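Local coordinates for CsoZ (Staphylococcus aureus, PDB 6FF1), which probably binds copper and passes it on as a small metallochaperone of the heavy-metal-associated domain family, at residues 5-10 and 54-59; 32-37 and 43-48. All blocks are in the same frame, centred on the assembly; numbering follows the deposited sequence. Where two conformers were deposited one is given.

Overall arrangement
From the N terminus the chain lays down strand 3-10, runs through helix 15-26, forms the hairpin of strands 31-36 and 42-47, and then enters helix 53-62. Contact 1 (5-10 with 54-59) closes the longer loop, with 43 residues between its segments, and sets helix 53-62 against strand 3-10. Contact 2 (32-37 with 43-48) closes a short loop of five residues, wholly within the longer one. Their centres lie about 10 Å apart. Strand 42-47 joins them, since it borders strand 3-10 in the same antiparallel sheet: Ile7 N lies 2.7 Å from Val43 O, and Asn5 OD1 lies 2.7 Å from Tyr47 OH, both probable hydrogen bonds.

Contact 1 (5-10 and 54-59); sequences NTIYTA and NSIEKE
Helix-on-sheet packing of the ferredoxin-like heavy-metal-associated fold brings Ile7, on a central strand, against Ile56 and Glu57 of the second helix. The evidence for a side-chain contact rather than a backbone one is the separation: the nearest pair of CA atoms, Ile7 CA and Glu57 CA, is still 8.1 Å apart, and the two segments bury just 117 Å² between them. Ile7 bridges the gap with two different branches. Its longer branch, fully extended at the end (chi2 168°), carries CD1 to 3.7 Å from Ile56 CG2, a methyl-to-methyl apolar contact between two buried residues. In Ile56, CG2 stands anti to the backbone N (chi1 -65° for the CG1 branch), and it is this shorter branch that faces the strand. The CB of each isoleucine is directed at the opposite segment, yet the two side chains meet at a slant instead of running alongside one another.

Glu57 arrives differently. Its CB does not aim at the strand, but the chain reaches straight out beyond CG (chi2 -177°) and brings the carboxylate closer, with OE2 4.0 Å from Ile7 CG2. That is van der Waals packing of one carboxylate oxygen against a methyl group, with no polar partner supplied by the strand segment. Ile7 is thus flanked by an apolar neighbour at CD1 and a charged side chain at CG2.

Around this point Ile7 also touches Leu53 and Ile60 of the same helix and Ile67 of strand 66-68, while Glu57 packs on Ile67 and Phe69. Ile56 extends the layer to Tyr47 of strand 42-47 and to Met28, and the backbone of Ile7 is hydrogen-bonded to Val43. The helix packs against one face of the sheet, in which strand 3-10 runs between strands 42-47 and 66-68.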
ATOM      1  N   ASN A   5      -8.277   4.131  -2.332  1.00 14.25           N
ATOM      2  CA  ASN A   5      -8.502   2.690  -2.499  1.00 14.75           C
ATOM      3  C   ASN A   5      -8.165   1.949  -1.233  1.00 13.90           C
ATOM      4  O   ASN A   5      -7.252   2.343  -0.466  1.00 14.61           O
ATOM      5  CB  ASN A   5      -7.597   2.099  -3.565  1.00 17.21           C
ATOM      6  CG  ASN A   5      -8.010   2.354  -4.947  1.00 18.42           C
ATOM      7  OD1 ASN A   5      -7.888   3.448  -5.464  1.00 20.24           O
ATOM      8  ND2 ASN A   5      -8.498   1.292  -5.602  1.00 20.34           N
ATOM      9  N   THR A   6      -8.883   0.860  -1.041  1.00 12.95           N
ATOM     10  CA  THR A   6      -8.500  -0.183  -0.086  1.00 12.95           C
ATOM     11  C   THR A   6      -7.963  -1.330  -0.886  1.00 12.62           C
ATOM     12  O   THR A   6      -8.635  -1.831  -1.778  1.00 15.11           O
ATOM     13  CB  THR A   6      -9.670  -0.586   0.776  1.00 15.27           C
ATOM     14  OG1 THR A   6     -10.188   0.565   1.443  1.00 20.31           O
ATOM     15  CG2 THR A   6      -9.242  -1.663   1.774  1.00 17.51           C
ATOM     16  N   ILE A   7      -6.740  -1.699  -0.613  1.00 12.11           N
ATOM     17  CA  ILE A   7      -6.044  -2.787  -1.262  1.00 11.64           C
ATOM     18  C   ILE A   7      -5.994  -3.943  -0.290  1.00 11.58           C
ATOM     19  O   ILE A   7      -5.540  -3.753   0.867  1.00 13.21           O
ATOM     20  CB  ILE A   7      -4.648  -2.385  -1.711  1.00 12.80           C
ATOM     21  CG1 ILE A   7      -4.695  -1.141  -2.593  1.00 14.35           C
ATOM     22  CG2 ILE A   7      -3.963  -3.548  -2.358  1.00 12.66           C
ATOM     23  CD1 ILE A   7      -3.344  -0.505  -2.850  1.00 14.10           C
ATOM     24  N   TYR A   8      -6.443  -5.107  -0.715  1.00 11.15           N
ATOM     25  CA  TYR A   8      -6.564  -6.254   0.172  1.00 11.80           C
ATOM     26  C   TYR A   8      -5.383  -7.160  -0.019  1.00 11.63           C
ATOM     27  O   TYR A   8      -5.247  -7.853  -1.010  1.00 12.84           O
ATOM     28  CB  TYR A   8      -7.870  -6.986  -0.093  1.00 12.11           C
ATOM     29  CG  TYR A   8      -9.068  -6.163   0.264  1.00 12.64           C
ATOM     30  CD1 TYR A   8      -9.559  -5.189  -0.625  1.00 14.45           C
ATOM     31  CD2 TYR A   8      -9.695  -6.312   1.496  1.00 13.41           C
ATOM     32  CE1 TYR A   8     -10.653  -4.416  -0.280  1.00 17.31           C
ATOM     33  CE2 TYR A   8     -10.812  -5.547   1.792  1.00 16.14           C
ATOM     34  CZ  TYR A   8     -11.267  -4.607   0.906  1.00 16.90           C
ATOM     35  OH  TYR A   8     -12.386  -3.842   1.222  1.00 23.34           O
ATOM     36  N   THR A   9      -4.443  -7.051   0.903  1.00 13.53           N
ATOM     37  CA  THR A   9      -3.182  -7.787   0.800  1.00 13.07           C
ATOM     38  C   THR A   9      -3.227  -9.069   1.591  1.00 12.90           C
ATOM     39  O   THR A   9      -4.082  -9.248   2.471  1.00 14.44           O
ATOM     40  CB  THR A   9      -1.977  -6.988   1.242  1.00 13.14           C
ATOM     41  OG1 THR A   9      -1.939  -6.892   2.657  1.00 12.96           O
ATOM     42  CG2 THR A   9      -1.968  -5.615   0.613  1.00 14.33           C
ATOM     43  N   ALA A  10      -2.243  -9.914   1.344  1.00 14.11           N
ATOM     44  CA  ALA A  10      -1.945 -11.084   2.129  1.00 15.08           C
ATOM     45  C   ALA A  10      -0.442 -11.174   2.251  1.00 16.13           C
ATOM     46  O   ALA A  10       0.303 -10.835   1.310  1.00 16.73           O
ATOM     47  CB  ALA A  10      -2.524 -12.311   1.446  1.00 19.49           C
ATOM     48  N   ASN A  54      -1.773   0.786  -9.948  1.00 12.68           N
ATOM     49  CA  ASN A  54      -0.834  -0.185 -10.394  1.00 13.60           C
ATOM     50  C   ASN A  54       0.554  -0.034  -9.788  1.00 13.11           C
ATOM     51  O   ASN A  54       1.231  -1.013  -9.473  1.00 13.90           O
ATOM     52  CB  ASN A  54      -0.740  -0.238 -11.930  1.00 14.59           C
ATOM     53  CG  ASN A  54      -1.923  -0.931 -12.558  1.00 18.30           C
ATOM     54  OD1 ASN A  54      -2.813  -1.442 -11.889  1.00 21.12           O
ATOM     55  ND2 ASN A  54      -1.964  -0.878 -13.885  1.00 21.65           N
ATOM     56  N   SER A  55       1.018   1.204  -9.689  1.00 13.99           N
ATOM     57  CA  SER A  55       2.379   1.436  -9.151  1.00 14.23           C
ATOM     58  C   SER A  55       2.407   1.155  -7.627  1.00 13.13           C
ATOM     59  O   SER A  55       3.392   0.644  -7.144  1.00 14.18           O
ATOM     60  CB  SER A  55       2.889   2.848  -9.465  1.00 17.18           C
ATOM     61  OG  SER A  55       2.113   3.906  -8.879  1.00 19.04           O
ATOM     62  N   ILE A  56       1.321   1.452  -6.927  1.00 12.40           N
ATOM     63  CA  ILE A  56       1.244   1.102  -5.496  1.00 12.45           C
ATOM     64  C   ILE A  56       1.263  -0.396  -5.320  1.00 11.99           C
ATOM     65  O   ILE A  56       1.962  -0.962  -4.497  1.00 13.41           O
ATOM     66  CB  ILE A  56       0.023   1.749  -4.905  1.00 12.42           C
ATOM     67  CG1 ILE A  56       0.147   3.258  -4.928  1.00 13.55           C
ATOM     68  CG2 ILE A  56      -0.187   1.265  -3.479  1.00 13.45           C
ATOM     69  CD1 ILE A  56      -1.144   4.003  -4.639  1.00 15.03           C
ATOM     70  N   GLU A  57       0.437  -1.061  -6.138  1.00 12.39           N
ATOM     71  CA  GLU A  57       0.401  -2.508  -6.093  1.00 12.23           C
ATOM     72  C   GLU A  57       1.721  -3.170  -6.441  1.00 11.62           C
ATOM     73  O   GLU A  57       2.093  -4.168  -5.855  1.00 12.35           O
ATOM     74  CB  GLU A  57      -0.753  -3.034  -6.961  1.00 12.69           C
ATOM     75  CG  GLU A  57      -2.085  -2.568  -6.355  1.00 14.84           C
ATOM     76  CD  GLU A  57      -3.277  -3.068  -7.055  1.00 18.34           C
ATOM     77  OE1 GLU A  57      -3.175  -3.259  -8.327  1.00 18.57           O
ATOM     78  OE2 GLU A  57      -4.273  -3.324  -6.341  1.00 22.31           O
ATOM     79  N   LYS A  58       2.439  -2.579  -7.390  1.00 12.55           N
ATOM     80  CA  LYS A  58       3.720  -3.117  -7.740  1.00 13.44           C
ATOM     81  C   LYS A  58       4.658  -3.082  -6.527  1.00 14.08           C
ATOM     82  O   LYS A  58       5.429  -4.009  -6.321  1.00 15.22           O
ATOM     83  CB  LYS A  58       4.305  -2.342  -8.904  1.00 14.80           C
ATOM     84  CG  LYS A  58       5.715  -2.770  -9.260  1.00 19.31           C
ATOM     85  CD  LYS A  58       6.286  -2.078 -10.490  1.00 21.87           C
ATOM     86  CE  LYS A  58       7.600  -2.713 -10.933  1.00 30.72           C
ATOM     87  NZ  LYS A  58       8.702  -2.492  -9.985  1.00 39.06           N
ATOM     88  N   GLU A  59       4.616  -2.012  -5.755  1.00 13.56           N
ATOM     89  CA  GLU A  59       5.459  -1.952  -4.557  1.00 15.31           C
ATOM     90  C   GLU A  59       5.102  -3.028  -3.556  1.00 13.20           C
ATOM     91  O   GLU A  59       5.986  -3.664  -2.968  1.00 15.00           O
ATOM     92  CB  GLU A  59       5.367  -0.597  -3.903  1.00 14.71           C
ATOM     93  CG  GLU A  59       6.213  -0.454  -2.648  1.00 16.10           C
ATOM     94  CD  GLU A  59       7.688  -0.659  -2.868  1.00 19.13           C
ATOM     95  OE1 GLU A  59       8.210  -0.311  -3.937  1.00 20.74           O
ATOM     96  OE2 GLU A  59       8.433  -1.070  -1.950  1.00 19.56           O
TER

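Contact 2 (32-37 and 43-48)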
ATOM      1  N   HIS A  32      -0.439  10.225  -0.491  0.50 11.19           N
ATOM      2  CA  HIS A  32      -0.564  11.046   0.689  0.50 12.44           C
ATOM      3  C   HIS A  32      -0.871  10.040   1.839  0.50 13.07           C
ATOM      4  O   HIS A  32      -0.019   9.347   2.313  0.50 16.45           O
ATOM      5  CB  HIS A  32      -1.550  12.175   0.405  0.50 13.89           C
ATOM      6  CG  HIS A  32      -1.236  12.923  -0.858  0.50 12.96           C
ATOM      7  ND1 HIS A  32       0.035  13.352  -1.163  0.50 12.88           N
ATOM      8  CD2 HIS A  32      -2.007  13.269  -1.905  0.50 14.55           C
ATOM      9  CE1 HIS A  32       0.028  13.947  -2.339  0.50 13.12           C
ATOM     10  NE2 HIS A  32      -1.203  13.934  -2.805  0.50 14.29           N
ATOM     11  N   GLN A  33      -2.062   9.859   2.188  1.00 17.28           N
ATOM     12  CA  GLN A  33      -2.426   9.092   3.374  1.00 17.05           C
ATOM     13  C   GLN A  33      -2.232   7.593   3.087  1.00 16.04           C
ATOM     14  O   GLN A  33      -2.652   7.085   2.040  1.00 16.68           O
ATOM     15  CB  GLN A  33      -3.850   9.427   3.787  1.00 20.66           C
ATOM     16  CG  GLN A  33      -4.073  10.882   4.280  1.00 25.81           C
ATOM     17  CD  GLN A  33      -4.668  11.818   3.257  1.00 27.98           C
ATOM     18  OE1 GLN A  33      -4.303  11.772   2.101  1.00 26.96           O
ATOM     19  NE2 GLN A  33      -5.577  12.675   3.668  1.00 37.94           N
ATOM     20  N   VAL A  34      -1.664   6.857   4.033  1.00 14.53           N
ATOM     21  CA  VAL A  34      -1.505   5.426   3.940  1.00 14.39           C
ATOM     22  C   VAL A  34      -1.744   4.806   5.320  1.00 14.30           C
ATOM     23  O   VAL A  34      -1.211   5.313   6.297  1.00 18.25           O
ATOM     24  CB  VAL A  34      -0.096   4.995   3.506  1.00 17.12           C
ATOM     25  CG1 VAL A  34       0.073   3.471   3.488  1.00 17.62           C
ATOM     26  CG2 VAL A  34       0.268   5.611   2.178  1.00 17.72           C
ATOM     27  N   ASN A  35      -2.549   3.773   5.382  1.00 13.50           N
ATOM     28  CA  ASN A  35      -2.721   3.003   6.604  1.00 14.67           C
ATOM     29  C   ASN A  35      -2.751   1.548   6.287  1.00 12.72           C
ATOM     30  O   ASN A  35      -3.444   1.158   5.356  1.00 15.12           O
ATOM     31  CB  ASN A  35      -4.032   3.343   7.307  1.00 17.82           C
ATOM     32  CG  ASN A  35      -4.214   2.573   8.561  1.00 26.22           C
ATOM     33  OD1 ASN A  35      -4.954   1.573   8.608  1.00 30.47           O
ATOM     34  ND2 ASN A  35      -3.513   3.018   9.571  1.00 27.20           N
ATOM     35  N   ILE A  36      -2.033   0.746   7.045  1.00 13.04           N
ATOM     36  CA  ILE A  36      -1.999  -0.666   6.881  1.00 12.89           C
ATOM     37  C   ILE A  36      -2.509  -1.321   8.157  1.00 13.87           C
ATOM     38  O   ILE A  36      -1.988  -1.066   9.218  1.00 17.15           O
ATOM     39  CB  ILE A  36      -0.647  -1.163   6.557  1.00 17.31           C
ATOM     40  CG1 ILE A  36      -0.108  -0.413   5.309  1.00 17.37           C
ATOM     41  CG2 ILE A  36      -0.662  -2.664   6.376  1.00 18.58           C
ATOM     42  CD1 ILE A  36       1.198  -0.923   4.757  1.00 20.83           C
ATOM     43  N   ASN A  37      -3.529  -2.152   8.026  1.00 13.12           N
ATOM     44  CA  ASN A  37      -4.080  -2.917   9.137  1.00 13.71           C
ATOM     45  C   ASN A  37      -3.463  -4.282   9.119  1.00 13.41           C
ATOM     46  O   ASN A  37      -3.705  -5.100   8.227  1.00 14.61           O
ATOM     47  CB  ASN A  37      -5.573  -2.973   9.012  1.00 16.16           C
ATOM     48  CG  ASN A  37      -6.264  -3.705  10.157  1.00 18.54           C
ATOM     49  OD1 ASN A  37      -5.829  -4.746  10.582  1.00 20.05           O
ATOM     50  ND2 ASN A  37      -7.407  -3.203  10.554  1.00 24.19           N
ATOM     51  N   VAL A  43      -4.783  -2.254   3.091  1.00 12.54           N
ATOM     52  CA  VAL A  43      -3.940  -1.101   2.890  1.00 12.71           C
ATOM     53  C   VAL A  43      -4.805  -0.038   2.314  1.00 13.04           C
ATOM     54  O   VAL A  43      -5.336  -0.185   1.195  1.00 15.92           O
ATOM     55  CB  VAL A  43      -2.772  -1.445   1.950  1.00 14.50           C
ATOM     56  CG1 VAL A  43      -1.961  -0.211   1.605  1.00 16.38           C
ATOM     57  CG2 VAL A  43      -1.915  -2.537   2.527  1.00 16.57           C
ATOM     58  N   THR A  44      -5.057   1.022   3.048  1.00 12.76           N
ATOM     59  CA  THR A  44      -5.854   2.138   2.538  0.50 13.33           C
ATOM     60  C   THR A  44      -4.943   3.244   2.133  1.00 12.86           C
ATOM     61  O   THR A  44      -4.044   3.626   2.896  1.00 14.69           O
ATOM     62  CB  THR A  44      -6.881   2.705   3.538  0.50 15.94           C
ATOM     63  OG1 THR A  44      -6.231   3.099   4.749  0.50 21.61           O
ATOM     64  CG2 THR A  44      -7.941   1.656   3.845  0.50 16.96           C
ATOM     65  N   VAL A  45      -5.168   3.785   0.945  1.00 12.85           N
ATOM     66  CA  VAL A  45      -4.257   4.732   0.351  1.00 12.37           C
ATOM     67  C   VAL A  45      -5.066   5.832  -0.303  1.00 12.38           C
ATOM     68  O   VAL A  45      -6.033   5.566  -0.976  1.00 14.38           O
ATOM     69  CB  VAL A  45      -3.349   4.038  -0.640  1.00 14.76           C
ATOM     70  CG1 VAL A  45      -2.374   3.073  -0.093  1.00 22.92           C
ATOM     71  CG2 VAL A  45      -4.079   3.343  -1.723  1.00 16.50           C
ATOM     72  N   SER A  46      -4.599   7.072  -0.154  1.00 12.71           N
ATOM     73  CA  SER A  46      -5.088   8.225  -0.887  1.00 12.83           C
ATOM     74  C   SER A  46      -3.957   8.749  -1.737  1.00 12.07           C
ATOM     75  O   SER A  46      -2.820   8.922  -1.269  1.00 13.45           O
ATOM     76  CB  SER A  46      -5.548   9.326   0.054  1.00 17.07           C
ATOM     77  OG  SER A  46      -6.594   8.855   0.831  1.00 22.99           O
ATOM     78  N   TYR A  47      -4.236   8.926  -3.033  1.00 12.34           N
ATOM     79  CA  TYR A  47      -3.152   9.197  -3.944  1.00 13.80           C
ATOM     80  C   TYR A  47      -3.659   9.914  -5.198  1.00 13.44           C
ATOM     81  O   TYR A  47      -4.830   9.893  -5.523  1.00 16.37           O
ATOM     82  CB  TYR A  47      -2.486   7.884  -4.394  1.00 13.22           C
ATOM     83  CG  TYR A  47      -3.400   6.948  -5.125  1.00 12.87           C
ATOM     84  CD1 TYR A  47      -4.185   6.085  -4.439  1.00 14.11           C
ATOM     85  CD2 TYR A  47      -3.538   6.977  -6.504  1.00 14.25           C
ATOM     86  CE1 TYR A  47      -5.126   5.278  -5.080  1.00 15.26           C
ATOM     87  CE2 TYR A  47      -4.433   6.171  -7.131  1.00 15.17           C
ATOM     88  CZ  TYR A  47      -5.208   5.305  -6.429  1.00 15.28           C
ATOM     89  OH  TYR A  47      -6.108   4.502  -7.126  1.00 17.55           O
ATOM     90  N   GLU A  48      -2.725  10.511  -5.885  1.00 13.46           N
ATOM     91  CA  GLU A  48      -2.955  11.181  -7.150  1.00 13.31           C
ATOM     92  C   GLU A  48      -1.777  10.974  -8.061  1.00 14.88           C
ATOM     93  O   GLU A  48      -0.653  10.692  -7.616  1.00 13.37           O
ATOM     94  CB  GLU A  48      -3.201  12.668  -6.967  1.00 15.31           C
ATOM     95  CG  GLU A  48      -2.009  13.400  -6.373  1.00 14.13           C
ATOM     96  CD  GLU A  48      -2.312  14.870  -6.080  1.00 15.55           C
ATOM     97  OE1 GLU A  48      -2.125  15.284  -4.924  1.00 16.46           O
ATOM     98  OE2 GLU A  48      -2.730  15.623  -7.005  1.00 18.09           O
TER
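His32 and Glu48 meet at one end of a strand pair through a histidine-carboxylate hydrogen bond. In the His32 conformer described, one of two modelled, NE2 donates to Glu48 OE1 over 2.7 Å, nearly straight at 168°, and the acceptor sits at the ring edge, close to its plane; for the other conformer the bond is doubtful. OE1 receives it on the anti lone pair, and the carboxylate is turned 85° from the imidazole. Glu48 starts with CG between its backbone N and carbonyl carbon, then extends to reach the ring.

On the same face as Asn35, Thr44 also has two conformers. In the one described, OG1 is set between the backbone N and the carbonyl carbon, which places it 3.4 Å from Asn35 CB and adds only a weak hydrogen bond to Asn35 O, whose main donor is Thr44 N. Further along, Gln33 bends at chi2 and sets OE1 3.4 Å from Ser46 CB.

The other face is apolar. Ile36 and Val43 run alongside each other in the same direction, with Ile36 CG1 3.9 Å from Val43 CG2. Val34 CG2 and Val45 CG1 are more loosely apposed at 4.3 Å. From this face Val34 and Ile36 also pack on helix 15-26.

The backbone fixes the register. Asn35 N to Thr44 O (2.9 Å) and Thr44 N to Asn35 O (2.8 Å) are reciprocal, making this a hydrogen-bonded pair, and Ser46 N to Gln33 O and His32 N to Ser46 O continue the ladder. Val34 with Val45 and Ile36 with Val43 are non-hydrogen-bonded pairs, and the strand axes run 179° apart, 4.7 Å at closest. This is the antiparallel beta hairpin joining the two helices of the ferredoxin-like HMA fold.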